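Local coordinates for mannitol dehydrogenase (Pseudomonas fluorescens, PDB 1LJ8), which binds NAD and probably catalyses the NAD-dependent oxidation of mannitol at carbon 2, at residues Gln42-Asp47 / Pro260-Val265; Leu82-Glu87 / Thr94-Ile99. All coordinates share one frame; numbering follows the deposited sequence.

Interaction 1 (Gln42-Asp47 / Pro260-Val265)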
ATOM      1  N   GLN A  42      -1.416  -7.024  -9.147  1.00 12.36           N
ATOM      2  CA  GLN A  42      -0.536  -7.302 -10.292  1.00 11.45           C
ATOM      3  C   GLN A  42      -0.461  -8.777 -10.677  1.00 11.64           C
ATOM      4  O   GLN A  42      -0.485  -9.114 -11.879  1.00 12.14           O
ATOM      5  CB  GLN A  42       0.911  -6.818 -10.032  1.00 12.99           C
ATOM      6  CG  GLN A  42       1.025  -5.311  -9.681  1.00 13.07           C
ATOM      7  CD  GLN A  42       1.064  -5.109  -8.176  1.00 15.76           C
ATOM      8  OE1 GLN A  42       2.028  -5.523  -7.515  1.00 13.04           O
ATOM      9  NE2 GLN A  42       0.014  -4.494  -7.618  1.00 12.30           N
ATOM     10  N   ALA A  43      -0.340  -9.683  -9.697  1.00 11.81           N
ATOM     11  CA  ALA A  43      -0.262 -11.106 -10.075  1.00 10.73           C
ATOM     12  C   ALA A  43      -1.622 -11.566 -10.659  1.00 12.54           C
ATOM     13  O   ALA A  43      -1.681 -12.433 -11.548  1.00 10.91           O
ATOM     14  CB  ALA A  43       0.111 -11.974  -8.847  1.00  9.75           C
ATOM     15  N   TYR A  44      -2.698 -10.984 -10.137  1.00 11.44           N
ATOM     16  CA  TYR A  44      -4.049 -11.291 -10.623  1.00 11.52           C
ATOM     17  C   TYR A  44      -4.171 -10.924 -12.135  1.00 12.97           C
ATOM     18  O   TYR A  44      -4.585 -11.743 -12.959  1.00 13.43           O
ATOM     19  CB  TYR A  44      -5.045 -10.469  -9.807  1.00 12.62           C
ATOM     20  CG  TYR A  44      -6.451 -10.417 -10.374  1.00 12.52           C
ATOM     21  CD1 TYR A  44      -7.308 -11.515 -10.276  1.00 15.51           C
ATOM     22  CD2 TYR A  44      -6.895  -9.276 -11.030  1.00 14.53           C
ATOM     23  CE1 TYR A  44      -8.607 -11.464 -10.841  1.00 16.80           C
ATOM     24  CE2 TYR A  44      -8.188  -9.215 -11.594  1.00 15.45           C
ATOM     25  CZ  TYR A  44      -9.021 -10.324 -11.485  1.00 18.08           C
ATOM     26  OH  TYR A  44     -10.297 -10.265 -12.023  1.00 19.54           O
ATOM     27  N   TYR A  45      -3.826  -9.687 -12.505  1.00 11.84           N
ATOM     28  CA  TYR A  45      -3.944  -9.300 -13.924  1.00 10.85           C
ATOM     29  C   TYR A  45      -2.991 -10.085 -14.814  1.00 11.20           C
ATOM     30  O   TYR A  45      -3.319 -10.426 -15.935  1.00 11.92           O
ATOM     31  CB  TYR A  45      -3.662  -7.813 -14.102  1.00 12.19           C
ATOM     32  CG  TYR A  45      -4.797  -6.891 -13.690  1.00 12.37           C
ATOM     33  CD1 TYR A  45      -4.686  -6.073 -12.563  1.00 12.12           C
ATOM     34  CD2 TYR A  45      -5.941  -6.764 -14.499  1.00 13.53           C
ATOM     35  CE1 TYR A  45      -5.671  -5.144 -12.239  1.00 13.86           C
ATOM     36  CE2 TYR A  45      -6.916  -5.826 -14.206  1.00 13.24           C
ATOM     37  CZ  TYR A  45      -6.778  -5.017 -13.068  1.00 14.86           C
ATOM     38  OH  TYR A  45      -7.729  -4.073 -12.759  1.00 15.33           O
ATOM     39  N   THR A  46      -1.793 -10.373 -14.322  1.00 11.65           N
ATOM     40  CA  THR A  46      -0.848 -11.110 -15.131  1.00 11.91           C
ATOM     41  C   THR A  46      -1.345 -12.547 -15.374  1.00 12.88           C
ATOM     42  O   THR A  46      -1.224 -13.074 -16.473  1.00 13.29           O
ATOM     43  CB  THR A  46       0.536 -11.091 -14.461  1.00 11.23           C
ATOM     44  OG1 THR A  46       0.914  -9.716 -14.249  1.00 12.24           O
ATOM     45  CG2 THR A  46       1.546 -11.784 -15.370  1.00 12.86           C
ATOM     46  N   ASP A  47      -1.962 -13.145 -14.365  1.00 12.45           N
ATOM     47  CA  ASP A  47      -2.503 -14.500 -14.469  1.00 12.41           C
ATOM     48  C   ASP A  47      -3.686 -14.431 -15.455  1.00 13.80           C
ATOM     49  O   ASP A  47      -3.835 -15.328 -16.315  1.00 13.51           O
ATOM     50  CB  ASP A  47      -2.980 -14.973 -13.066  1.00 13.32           C
ATOM     51  CG  ASP A  47      -3.754 -16.289 -13.104  1.00 14.41           C
ATOM     52  OD1 ASP A  47      -3.095 -17.352 -13.038  1.00 14.66           O
ATOM     53  OD2 ASP A  47      -5.017 -16.268 -13.185  1.00 13.61           O
ATOM     54  N   PRO A 260     -14.271  -7.648  -4.829  1.00 14.27           N
ATOM     55  CA  PRO A 260     -14.487  -7.912  -6.261  1.00 15.58           C
ATOM     56  C   PRO A 260     -13.950  -6.773  -7.124  1.00 13.03           C
ATOM     57  O   PRO A 260     -13.386  -7.004  -8.195  1.00 15.00           O
ATOM     58  CB  PRO A 260     -16.033  -8.010  -6.399  1.00 16.81           C
ATOM     59  CG  PRO A 260     -16.524  -8.252  -5.015  1.00 18.04           C
ATOM     60  CD  PRO A 260     -15.520  -7.665  -4.056  1.00 16.88           C
ATOM     61  N   PHE A 261     -14.142  -5.539  -6.683  1.00 14.55           N
ATOM     62  CA  PHE A 261     -13.665  -4.380  -7.446  1.00 15.87           C
ATOM     63  C   PHE A 261     -12.121  -4.410  -7.588  1.00 15.76           C
ATOM     64  O   PHE A 261     -11.419  -4.763  -6.642  1.00 16.57           O
ATOM     65  CB  PHE A 261     -14.016  -3.068  -6.747  1.00 16.71           C
ATOM     66  CG  PHE A 261     -13.533  -1.846  -7.499  1.00 19.45           C
ATOM     67  CD1 PHE A 261     -14.222  -1.388  -8.618  1.00 21.81           C
ATOM     68  CD2 PHE A 261     -12.365  -1.191  -7.111  1.00 17.90           C
ATOM     69  CE1 PHE A 261     -13.749  -0.278  -9.351  1.00 24.62           C
ATOM     70  CE2 PHE A 261     -11.878  -0.080  -7.848  1.00 20.42           C
ATOM     71  CZ  PHE A 261     -12.563   0.370  -8.951  1.00 22.01           C
ATOM     72  N   VAL A 262     -11.632  -4.011  -8.759  1.00 14.70           N
ATOM     73  CA  VAL A 262     -10.190  -3.932  -9.016  1.00 12.52           C
ATOM     74  C   VAL A 262      -9.945  -2.987 -10.191  1.00 12.96           C
ATOM     75  O   VAL A 262     -10.683  -2.982 -11.195  1.00 12.78           O
ATOM     76  CB  VAL A 262      -9.590  -5.360  -9.296  1.00 13.78           C
ATOM     77  CG1 VAL A 262     -10.254  -6.003 -10.494  1.00 16.55           C
ATOM     78  CG2 VAL A 262      -8.051  -5.279  -9.449  1.00 13.03           C
ATOM     79  N   GLN A 263      -8.931  -2.145 -10.066  1.00 12.09           N
ATOM     80  CA  GLN A 263      -8.639  -1.222 -11.151  1.00 14.51           C
ATOM     81  C   GLN A 263      -7.135  -0.931 -11.174  1.00 13.66           C
ATOM     82  O   GLN A 263      -6.467  -0.975 -10.149  1.00 13.61           O
ATOM     83  CB  GLN A 263      -9.445   0.096 -10.947  1.00 17.54           C
ATOM     84  CG  GLN A 263      -9.243   1.097 -12.082  1.00 19.29           C
ATOM     85  CD  GLN A 263     -10.241   2.265 -12.003  1.00 21.01           C
ATOM     86  OE1 GLN A 263     -10.700   2.618 -10.919  1.00 22.90           O
ATOM     87  NE2 GLN A 263     -10.539   2.888 -13.149  1.00 23.73           N
ATOM     88  N   TRP A 264      -6.618  -0.648 -12.362  1.00 13.13           N
ATOM     89  CA  TRP A 264      -5.187  -0.320 -12.508  1.00 14.06           C
ATOM     90  C   TRP A 264      -5.123   0.662 -13.684  1.00 14.02           C
ATOM     91  O   TRP A 264      -5.513   0.310 -14.789  1.00 14.61           O
ATOM     92  CB  TRP A 264      -4.419  -1.593 -12.892  1.00 12.08           C
ATOM     93  CG  TRP A 264      -2.917  -1.482 -12.801  1.00 12.97           C
ATOM     94  CD1 TRP A 264      -2.184  -0.384 -12.460  1.00 14.34           C
ATOM     95  CD2 TRP A 264      -1.986  -2.545 -13.029  1.00 11.82           C
ATOM     96  NE1 TRP A 264      -0.827  -0.710 -12.448  1.00 14.25           N
ATOM     97  CE2 TRP A 264      -0.689  -2.027 -12.798  1.00 12.15           C
ATOM     98  CE3 TRP A 264      -2.124  -3.894 -13.402  1.00 13.16           C
ATOM     99  CZ2 TRP A 264       0.467  -2.815 -12.927  1.00 13.09           C
ATOM    100  CZ3 TRP A 264      -0.972  -4.691 -13.532  1.00 14.44           C
ATOM    101  CH2 TRP A 264       0.317  -4.142 -13.293  1.00 12.45           C
ATOM    102  N   VAL A 265      -4.673   1.882 -13.421  1.00 13.65           N
ATOM    103  CA  VAL A 265      -4.481   2.829 -14.505  1.00 15.09           C
ATOM    104  C   VAL A 265      -2.966   3.134 -14.455  1.00 14.94           C
ATOM    105  O   VAL A 265      -2.448   3.508 -13.406  1.00 14.46           O
ATOM    106  CB  VAL A 265      -5.266   4.108 -14.295  1.00 16.66           C
ATOM    107  CG1 VAL A 265      -5.064   4.978 -15.587  1.00 18.62           C
ATOM    108  CG2 VAL A 265      -6.760   3.788 -14.062  1.00 17.44           C
TER
HETATM  109  O   HOH W   1      -9.952  -4.094 -14.145  1.00 28.05           O
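Val262 is the first residue of 260-265 to meet helix 42-47. Its CG1 takes the crowded position between backbone N and carbonyl carbon, chi1 59°, and its CG2 lies anti to the N. CG2 lies 3.5 Å from OH of Tyr45 and also meets CE1 of that ring, while CG1 reaches both the Tyr45 OH and, at 4.0 Å, CE2 of Tyr44. Val262 and Tyr45 meet tip to tip. The phenol end of Tyr45 reaches the backbone, its OH 3.4 Å from CA of Gln263. One water lies in the plane of the Tyr45 ring, 2.6 Å from its OH, and donates to the carbonyl O of Val262. The side chain of Gln263 starts out away from the helix, and its NE2 bonds to OE1 of Gln283. Trp264 supplies the broadest apolar surface of the strand. Its CB already points at the helix, and CG, anti to the backbone N, carries the indole on alongside Tyr45. The two side chains slide past each other in opposite directions. CE3 of Trp264 comes to 3.5 Å from CD1 of Tyr45, and the ring planes stand 42° apart, so the pair is oblique. The far rim of the indole, CH2, meets CG of Gln42 at 3.9 Å. Gln42 crosses the indole at about a right angle. Its chain bends after CB, and its OE1 bonds to His38. Helix and strand run almost perpendicular, with an axis angle of 88°. The contact joins a helix of the Rossmann domain to the middle strand of the three-stranded sheet 227-230, 263-266 and 283-284. Its chemistry is mainly aromatic and aliphatic: direct contact is van der Waals packing, and the polar Tyr45 OH is linked to the strand backbone through water.

Interaction 2 (Leu82-Glu87 / Thr94-Ile99)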
ATOM      1  N   LEU A  82       1.674 -21.778  -6.101  1.00 12.90           N
ATOM      2  CA  LEU A  82       0.258 -21.506  -6.408  1.00 13.57           C
ATOM      3  C   LEU A  82      -0.417 -20.911  -5.126  1.00 14.25           C
ATOM      4  O   LEU A  82       0.004 -21.200  -4.016  1.00 13.15           O
ATOM      5  CB  LEU A  82      -0.481 -22.819  -6.762  1.00 12.52           C
ATOM      6  CG  LEU A  82       0.010 -23.575  -8.006  1.00 15.00           C
ATOM      7  CD1 LEU A  82      -0.707 -24.936  -8.126  1.00 13.15           C
ATOM      8  CD2 LEU A  82      -0.226 -22.735  -9.240  1.00 14.29           C
ATOM      9  N   PHE A  83      -1.451 -20.072  -5.281  1.00 12.91           N
ATOM     10  CA  PHE A  83      -2.171 -19.558  -4.122  1.00 11.19           C
ATOM     11  C   PHE A  83      -3.573 -19.252  -4.608  1.00 10.61           C
ATOM     12  O   PHE A  83      -3.774 -19.050  -5.816  1.00 11.56           O
ATOM     13  CB  PHE A  83      -1.505 -18.310  -3.503  1.00 10.94           C
ATOM     14  CG  PHE A  83      -1.392 -17.129  -4.431  1.00 11.55           C
ATOM     15  CD1 PHE A  83      -2.426 -16.171  -4.477  1.00 11.82           C
ATOM     16  CD2 PHE A  83      -0.295 -16.992  -5.270  1.00 12.44           C
ATOM     17  CE1 PHE A  83      -2.357 -15.083  -5.370  1.00 11.31           C
ATOM     18  CE2 PHE A  83      -0.199 -15.910  -6.175  1.00 11.42           C
ATOM     19  CZ  PHE A  83      -1.243 -14.941  -6.233  1.00 10.07           C
ATOM     20  N   THR A  84      -4.512 -19.207  -3.671  1.00 10.72           N
ATOM     21  CA  THR A  84      -5.905 -18.954  -4.012  1.00 10.70           C
ATOM     22  C   THR A  84      -6.229 -17.466  -3.852  1.00 11.45           C
ATOM     23  O   THR A  84      -5.896 -16.843  -2.822  1.00 11.89           O
ATOM     24  CB  THR A  84      -6.869 -19.721  -3.047  1.00 10.69           C
ATOM     25  OG1 THR A  84      -6.446 -21.103  -2.920  1.00 11.94           O
ATOM     26  CG2 THR A  84      -8.295 -19.701  -3.574  1.00 12.58           C
ATOM     27  N   LEU A  85      -6.907 -16.931  -4.856  1.00 11.66           N
ATOM     28  CA  LEU A  85      -7.423 -15.569  -4.803  1.00 11.73           C
ATOM     29  C   LEU A  85      -8.899 -15.794  -4.420  1.00 13.15           C
ATOM     30  O   LEU A  85      -9.652 -16.436  -5.164  1.00 13.77           O
ATOM     31  CB  LEU A  85      -7.297 -14.894  -6.146  1.00 12.02           C
ATOM     32  CG  LEU A  85      -7.794 -13.432  -6.039  1.00 14.66           C
ATOM     33  CD1 LEU A  85      -6.849 -12.490  -6.741  1.00 16.08           C
ATOM     34  CD2 LEU A  85      -9.157 -13.368  -6.640  1.00 18.20           C
ATOM     35  N   TYR A  86      -9.308 -15.275  -3.271  1.00 14.05           N
ATOM     36  CA  TYR A  86     -10.660 -15.509  -2.748  1.00 13.75           C
ATOM     37  C   TYR A  86     -11.357 -14.158  -2.653  1.00 15.04           C
ATOM     38  O   TYR A  86     -11.116 -13.392  -1.705  1.00 14.26           O
ATOM     39  CB  TYR A  86     -10.497 -16.164  -1.376  1.00 14.72           C
ATOM     40  CG  TYR A  86     -11.759 -16.611  -0.640  1.00 15.59           C
ATOM     41  CD1 TYR A  86     -12.955 -16.813  -1.316  1.00 16.99           C
ATOM     42  CD2 TYR A  86     -11.715 -16.880   0.729  1.00 16.02           C
ATOM     43  CE1 TYR A  86     -14.132 -17.298  -0.617  1.00 17.83           C
ATOM     44  CE2 TYR A  86     -12.859 -17.363   1.420  1.00 17.43           C
ATOM     45  CZ  TYR A  86     -14.045 -17.566   0.726  1.00 17.62           C
ATOM     46  OH  TYR A  86     -15.149 -18.079   1.392  1.00 20.14           O
ATOM     47  N   GLU A  87     -12.228 -13.881  -3.626  1.00 14.32           N
ATOM     48  CA  GLU A  87     -12.956 -12.607  -3.660  1.00 16.19           C
ATOM     49  C   GLU A  87     -14.129 -12.652  -2.696  1.00 17.25           C
ATOM     50  O   GLU A  87     -14.842 -13.637  -2.640  1.00 16.40           O
ATOM     51  CB  GLU A  87     -13.466 -12.305  -5.091  1.00 16.88           C
ATOM     52  CG  GLU A  87     -12.341 -12.068  -6.135  1.00 19.30           C
ATOM     53  CD  GLU A  87     -12.881 -11.822  -7.532  1.00 21.30           C
ATOM     54  OE1 GLU A  87     -14.071 -12.168  -7.760  1.00 22.43           O
ATOM     55  OE2 GLU A  87     -12.109 -11.315  -8.400  1.00 21.71           O
ATOM     56  N   THR A  94     -18.649 -13.104  -7.247  1.00 34.29           N
ATOM     57  CA  THR A  94     -17.271 -13.286  -6.819  1.00 29.09           C
ATOM     58  C   THR A  94     -16.795 -14.673  -7.242  1.00 27.59           C
ATOM     59  O   THR A  94     -17.600 -15.595  -7.377  1.00 27.47           O
ATOM     60  CB  THR A  94     -17.180 -13.229  -5.289  1.00 27.95           C
ATOM     61  OG1 THR A  94     -18.108 -14.166  -4.746  1.00 26.78           O
ATOM     62  CG2 THR A  94     -17.523 -11.837  -4.754  1.00 25.35           C
ATOM     63  N   GLU A  95     -15.495 -14.834  -7.448  1.00 22.63           N
ATOM     64  CA  GLU A  95     -14.977 -16.147  -7.794  1.00 21.36           C
ATOM     65  C   GLU A  95     -13.861 -16.521  -6.833  1.00 19.60           C
ATOM     66  O   GLU A  95     -13.385 -15.676  -6.070  1.00 19.89           O
ATOM     67  CB  GLU A  95     -14.423 -16.186  -9.223  1.00 21.66           C
ATOM     68  CG  GLU A  95     -13.402 -15.094  -9.517  1.00 24.66           C
ATOM     69  CD  GLU A  95     -12.733 -15.210 -10.910  1.00 24.56           C
ATOM     70  OE1 GLU A  95     -13.211 -15.983 -11.782  1.00 25.76           O
ATOM     71  OE2 GLU A  95     -11.714 -14.507 -11.112  1.00 25.11           O
ATOM     72  N   VAL A  96     -13.510 -17.806  -6.860  1.00 17.39           N
ATOM     73  CA  VAL A  96     -12.415 -18.390  -6.087  1.00 16.47           C
ATOM     74  C   VAL A  96     -11.559 -18.951  -7.211  1.00 15.22           C
ATOM     75  O   VAL A  96     -12.013 -19.774  -8.016  1.00 15.10           O
ATOM     76  CB  VAL A  96     -12.879 -19.539  -5.187  1.00 19.02           C
ATOM     77  CG1 VAL A  96     -11.678 -20.041  -4.353  1.00 18.36           C
ATOM     78  CG2 VAL A  96     -13.982 -19.068  -4.303  1.00 22.50           C
ATOM     79  N   ARG A  97     -10.307 -18.513  -7.262  1.00 13.45           N
ATOM     80  CA  ARG A  97      -9.443 -18.854  -8.370  1.00 12.81           C
ATOM     81  C   ARG A  97      -8.022 -19.132  -7.920  1.00 14.46           C
ATOM     82  O   ARG A  97      -7.495 -18.408  -7.084  1.00 13.88           O
ATOM     83  CB  ARG A  97      -9.421 -17.648  -9.321  1.00 14.56           C
ATOM     84  CG  ARG A  97      -8.379 -17.715 -10.430  1.00 13.94           C
ATOM     85  CD  ARG A  97      -8.461 -16.438 -11.327  1.00 16.98           C
ATOM     86  NE  ARG A  97      -9.713 -16.420 -12.102  1.00 16.52           N
ATOM     87  CZ  ARG A  97      -9.955 -17.205 -13.153  1.00 17.06           C
ATOM     88  NH1 ARG A  97      -9.049 -18.084 -13.596  1.00 15.12           N
ATOM     89  NH2 ARG A  97     -11.160 -17.168 -13.740  1.00 18.19           N
ATOM     90  N   VAL A  98      -7.427 -20.188  -8.468  1.00 11.45           N
ATOM     91  CA  VAL A  98      -6.035 -20.483  -8.186  1.00 12.16           C
ATOM     92  C   VAL A  98      -5.175 -19.649  -9.165  1.00 12.84           C
ATOM     93  O   VAL A  98      -5.392 -19.685 -10.379  1.00 13.63           O
ATOM     94  CB  VAL A  98      -5.739 -21.987  -8.375  1.00 11.48           C
ATOM     95  CG1 VAL A  98      -4.220 -22.194  -8.304  1.00 12.20           C
ATOM     96  CG2 VAL A  98      -6.445 -22.775  -7.238  1.00 11.90           C
ATOM     97  N   ILE A  99      -4.201 -18.899  -8.636  1.00 10.33           N
ATOM     98  CA  ILE A  99      -3.351 -18.016  -9.431  1.00 10.50           C
ATOM     99  C   ILE A  99      -2.007 -18.699  -9.654  1.00 11.84           C
ATOM    100  O   ILE A  99      -1.403 -19.185  -8.683  1.00 11.85           O
ATOM    101  CB  ILE A  99      -3.115 -16.676  -8.677  1.00 10.18           C
ATOM    102  CG1 ILE A  99      -4.477 -15.973  -8.452  1.00 11.45           C
ATOM    103  CG2 ILE A  99      -2.139 -15.783  -9.476  1.00 10.84           C
ATOM    104  CD1 ILE A  99      -5.165 -15.466  -9.794  1.00 13.26           C
TER
HETATM  105  O   HOH W   2     -12.156 -11.862 -10.851  1.00 28.60           O
HETATM  106  O   HOH W   3     -15.513 -16.012  -3.888  1.00 31.54           O
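Strands 83-87 and 96-99 pair antiparallel and pack closely on one face through Phe83, Leu85 and Ile99. Phe83 holds its CG in the crowded position between backbone N and carbonyl carbon, chi1 60°. This brings its ring across to Ile99, whose CB sits over one ring face in a CH-pi contact, 3.9 Å from the centroid. CG1 of Ile99 packs on CB of Leu85. The backbone bond from Ile99 N to Phe83 O is 2.9 Å long and almost straight, at 179°. Leu85 and Arg97 form a second hydrogen-bonded pair, with a bond in each direction. The tightest spot is on the other face, where the methyls Thr84 CG2 and Val96 CG1 press together at 3.5 Å, closer than usual van der Waals contact.

The end near Thr94 is looser, polar and watered. Glu87 N bonds to Glu95 O at 3.2 Å. Glu87 OE1 accepts from Glu95 N at 3.0 Å, from above the carboxylate plane. The Glu87 and Glu95 chains run side by side, and one water bridges OE2 of Glu87 and OE2 of Glu95. Arg231 pairs with Glu87. Arg97 grips Glu95 side-on through NE and NH2, and Lys16 forms a salt bridge to OE1 of Glu95; these charges probably ease the repulsion between the carboxylates. An alanine in place of Glu87 would remove the acceptor for Glu95 N and the Arg231 salt bridge, and would probably loosen this end. The contact is a beta hairpin, built into the mixed sheet of the Rossmann domain between strands 59-64 and 256-258.

In the fold
Interactions 1 and 2 are neighbours in the Rossmann domain, their centres 12 Å apart. Along the chain, interaction 2 is nested inside the loop that interaction 1 closes. Helix 42-50, part of interaction 1, also reaches the hairpin of interaction 2. Its Tyr44 packs CD1 against Leu85 CD1 at 3.7 Å, and Asp47 OD2 lies 3.5 Å from Ile99 CD1. Pro260 CG also meets Thr94 CG2 at 3.7 Å. Arg231 joins them further, in a cation-pi contact with Tyr44 and a salt bridge to Glu87. Interaction 1 is nearer the cofactor: the Gln42 side chain is about 7 Å from bound NAD and touches Phe37, an NAD-binding residue. The Phe83 side chain is about 11 Å from NAD.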